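Local coordinates for hypothetical protein (Staphylococcus aureus subsp. aureus, PDB 2IL5) that is of unknown function but belongs to the family of Activator of Hsp90 ATPase homolog 1-like proteins, in the Bet v 1-like clan, at residues V16-L21 and G153-F158. Sequence-based numbering, arbitrary orientation.
Sequences VEIEKL and GFELMF
Ile18 and Lys20 on strand 16-21 face Glu155 and Phe158 on helix 153-158, the two axes running nearly parallel at 26° and coming within 10.5 Å, a separation bridged by side chains. Ile18 supplies the apolar part. Its CG1 stands beside the backbone N (chi1 -64°), and the extended branch beyond it carries CD1 to the helix, 3.9 Å from Phe154 CB and equally 3.9 Å from Phe158 CE2. A beta-branched residue suits this strand position because its second arm also packs: Ile18 CG2 lies 4.0 Å from Phe158 CE2. Ile18 CD1 and, more distantly, Lys20 CG approach the Phe158 ring obliquely, and the peptide oxygen Phe154 O sits over one face of that ring, offset toward the rim. Beside this apolar contact lies a salt bridge. The chi2 bend of Lys20 (-67°) turns CD, and the extended chain beyond it takes NZ to Glu155 OE1, 2.7 Å away, where the syn lone pair accepts it. Glu155 is likewise bent, and its OE2 rests 3.6 Å from Ile18 CD1, so the carboxylate spans the charged and the apolar parts. Long, flexible chains suit this partly exposed margin, where the charges can pair while Lys20 CG lies beside the Phe158 ring. Strand 12-22 is an outermost strand of the antiparallel sheet, hydrogen-bonded to strand 118-128, whose Phe122 meets both phenylalanine rings, edge-to-face in the case of Phe158. Trp33 and Trp42 also touch Phe158, and the contact joins the long C-terminal helix 136-166 to the sheet's edge strand, consistent with the helix-grip fold of the Bet v 1-like clan.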
ATOM      1  N   VAL A  16      10.109  -4.236  -0.636  1.00 41.40           N
ATOM      2  CA  VAL A  16       9.911  -3.389  -1.786  1.00 41.74           C
ATOM      3  C   VAL A  16      10.238  -1.950  -1.387  1.00 43.09           C
ATOM      4  O   VAL A  16       9.783  -1.458  -0.370  1.00 42.77           O
ATOM      5  CB  VAL A  16       8.459  -3.599  -2.390  1.00 41.36           C
ATOM      6  CG1 VAL A  16       8.105  -2.537  -3.401  1.00 40.46           C
ATOM      7  CG2 VAL A  16       8.347  -5.026  -3.036  1.00 39.26           C
ATOM      8  N   GLU A  17      11.066  -1.293  -2.192  1.00 44.92           N
ATOM      9  CA  GLU A  17      11.467   0.071  -1.926  1.00 45.71           C
ATOM     10  C   GLU A  17      11.156   0.860  -3.159  1.00 45.98           C
ATOM     11  O   GLU A  17      11.675   0.566  -4.227  1.00 45.27           O
ATOM     12  CB  GLU A  17      12.955   0.150  -1.591  1.00 45.64           C
ATOM     13  CG  GLU A  17      13.294  -0.468  -0.223  1.00 46.48           C
ATOM     14  CD  GLU A  17      14.766  -0.426   0.060  1.00 45.84           C
ATOM     15  OE1 GLU A  17      15.512  -1.159  -0.628  1.00 49.14           O
ATOM     16  OE2 GLU A  17      15.183   0.337   0.957  1.00 45.47           O
ATOM     17  N   ILE A  18      10.287   1.849  -3.010  1.00 46.12           N
ATOM     18  CA  ILE A  18       9.885   2.690  -4.142  1.00 46.21           C
ATOM     19  C   ILE A  18      10.047   4.179  -3.822  1.00 46.78           C
ATOM     20  O   ILE A  18       9.609   4.645  -2.776  1.00 46.75           O
ATOM     21  CB  ILE A  18       8.426   2.377  -4.644  1.00 46.18           C
ATOM     22  CG1 ILE A  18       8.335   0.935  -5.193  1.00 44.49           C
ATOM     23  CG2 ILE A  18       7.997   3.422  -5.698  1.00 45.05           C
ATOM     24  CD1 ILE A  18       6.954   0.494  -5.665  1.00 40.33           C
ATOM     25  N   GLU A  19      10.712   4.909  -4.715  1.00 48.34           N
ATOM     26  CA  GLU A  19      10.790   6.377  -4.629  1.00 49.26           C
ATOM     27  C   GLU A  19       9.976   7.021  -5.756  1.00 49.14           C
ATOM     28  O   GLU A  19      10.169   6.690  -6.933  1.00 48.83           O
ATOM     29  CB  GLU A  19      12.242   6.870  -4.698  1.00 49.35           C
ATOM     30  CG  GLU A  19      12.339   8.389  -4.769  1.00 53.27           C
ATOM     31  CD  GLU A  19      13.760   8.913  -4.850  1.00 57.67           C
ATOM     32  OE1 GLU A  19      14.698   8.133  -5.125  1.00 59.54           O
ATOM     33  OE2 GLU A  19      13.938  10.123  -4.633  1.00 60.04           O
ATOM     34  N   LYS A  20       9.056   7.914  -5.391  1.00 49.12           N
ATOM     35  CA  LYS A  20       8.345   8.750  -6.377  1.00 49.23           C
ATOM     36  C   LYS A  20       8.547  10.243  -6.112  1.00 48.70           C
ATOM     37  O   LYS A  20       8.521  10.679  -4.962  1.00 47.90           O
ATOM     38  CB  LYS A  20       6.855   8.456  -6.357  1.00 49.44           C
ATOM     39  CG  LYS A  20       6.479   7.055  -6.786  1.00 53.03           C
ATOM     40  CD  LYS A  20       6.785   6.880  -8.245  1.00 55.90           C
ATOM     41  CE  LYS A  20       6.553   5.458  -8.669  1.00 57.34           C
ATOM     42  NZ  LYS A  20       6.751   5.362 -10.147  1.00 57.51           N
ATOM     43  N   LEU A  21       8.736  11.007  -7.190  1.00 48.88           N
ATOM     44  CA  LEU A  21       8.806  12.491  -7.159  1.00 48.83           C
ATOM     45  C   LEU A  21       7.558  13.102  -7.827  1.00 48.84           C
ATOM     46  O   LEU A  21       7.280  12.854  -8.990  1.00 47.80           O
ATOM     47  CB  LEU A  21      10.072  12.999  -7.860  1.00 48.33           C
ATOM     48  CG  LEU A  21      11.445  12.594  -7.291  1.00 48.79           C
ATOM     49  CD1 LEU A  21      12.574  13.074  -8.213  1.00 49.58           C
ATOM     50  CD2 LEU A  21      11.692  13.125  -5.898  1.00 46.72           C
ATOM     51  N   GLY A 153       2.306  -4.173  -8.742  1.00 44.62           N
ATOM     52  CA  GLY A 153       1.019  -3.825  -8.167  1.00 44.31           C
ATOM     53  C   GLY A 153       1.030  -2.482  -7.457  1.00 44.76           C
ATOM     54  O   GLY A 153       0.063  -1.736  -7.564  1.00 45.47           O
ATOM     55  N   PHE A 154       2.120  -2.162  -6.750  1.00 44.37           N
ATOM     56  CA  PHE A 154       2.254  -0.845  -6.129  1.00 44.82           C
ATOM     57  C   PHE A 154       2.474   0.312  -7.107  1.00 44.84           C
ATOM     58  O   PHE A 154       1.907   1.375  -6.899  1.00 44.97           O
ATOM     59  CB  PHE A 154       3.339  -0.821  -5.033  1.00 44.18           C
ATOM     60  CG  PHE A 154       2.910  -1.465  -3.764  1.00 45.47           C
ATOM     61  CD1 PHE A 154       1.848  -0.942  -3.027  1.00 44.51           C
ATOM     62  CD2 PHE A 154       3.553  -2.615  -3.305  1.00 45.06           C
ATOM     63  CE1 PHE A 154       1.442  -1.553  -1.827  1.00 45.78           C
ATOM     64  CE2 PHE A 154       3.153  -3.223  -2.119  1.00 46.62           C
ATOM     65  CZ  PHE A 154       2.094  -2.683  -1.377  1.00 44.77           C
ATOM     66  N   GLU A 155       3.309   0.118  -8.126  1.00 45.55           N
ATOM     67  CA  GLU A 155       3.438   1.078  -9.231  1.00 46.62           C
ATOM     68  C   GLU A 155       2.094   1.434  -9.819  1.00 46.64           C
ATOM     69  O   GLU A 155       1.830   2.621 -10.061  1.00 46.56           O
ATOM     70  CB  GLU A 155       4.302   0.553 -10.376  1.00 46.59           C
ATOM     71  CG  GLU A 155       5.792   0.387 -10.101  1.00 52.40           C
ATOM     72  CD  GLU A 155       6.523   1.654  -9.679  1.00 56.93           C
ATOM     73  OE1 GLU A 155       6.043   2.753  -9.987  1.00 61.71           O
ATOM     74  OE2 GLU A 155       7.607   1.547  -9.065  1.00 58.90           O
ATOM     75  N   LEU A 156       1.261   0.419 -10.094  1.00 46.78           N
ATOM     76  CA  LEU A 156      -0.059   0.651 -10.716  1.00 46.82           C
ATOM     77  C   LEU A 156      -0.943   1.434  -9.777  1.00 46.65           C
ATOM     78  O   LEU A 156      -1.714   2.278 -10.219  1.00 46.83           O
ATOM     79  CB  LEU A 156      -0.789  -0.643 -11.068  1.00 45.91           C
ATOM     80  CG  LEU A 156      -0.590  -1.426 -12.340  1.00 47.08           C
ATOM     81  CD1 LEU A 156      -1.337  -2.756 -12.209  1.00 46.49           C
ATOM     82  CD2 LEU A 156      -1.054  -0.650 -13.537  1.00 44.14           C
HETATM   83  N   MSE A 157      -0.818   1.137  -8.480  1.00 46.89           N
HETATM   84  CA  MSE A 157      -1.528   1.870  -7.415  1.00 47.20           C
HETATM   85  C   MSE A 157      -1.137   3.338  -7.262  1.00 46.88           C
HETATM   86  O   MSE A 157      -1.987   4.182  -7.004  1.00 46.20           O
HETATM   87  CB  MSE A 157      -1.277   1.213  -6.071  1.00 46.92           C
HETATM   88  CG  MSE A 157      -2.400   0.357  -5.597  1.00 49.30           C
HETATM   89 SE   MSE A 157      -1.933  -0.290  -3.819  0.70 51.09          SE
HETATM   90  CE  MSE A 157      -1.421  -2.038  -4.402  1.00 45.78           C
ATOM     91  N   PHE A 158       0.165   3.612  -7.326  1.00 46.65           N
ATOM     92  CA  PHE A 158       0.650   4.958  -7.110  1.00 46.74           C
ATOM     93  C   PHE A 158       0.337   5.804  -8.327  1.00 47.04           C
ATOM     94  O   PHE A 158       0.167   7.012  -8.220  1.00 47.02           O
ATOM     95  CB  PHE A 158       2.150   4.975  -6.860  1.00 45.64           C
ATOM     96  CG  PHE A 158       2.562   4.228  -5.651  1.00 46.91           C
ATOM     97  CD1 PHE A 158       1.711   4.106  -4.548  1.00 45.52           C
ATOM     98  CD2 PHE A 158       3.821   3.662  -5.581  1.00 45.48           C
ATOM     99  CE1 PHE A 158       2.118   3.418  -3.407  1.00 45.94           C
ATOM    100  CE2 PHE A 158       4.206   3.002  -4.445  1.00 46.41           C
ATOM    101  CZ  PHE A 158       3.348   2.872  -3.362  1.00 44.04           C
TER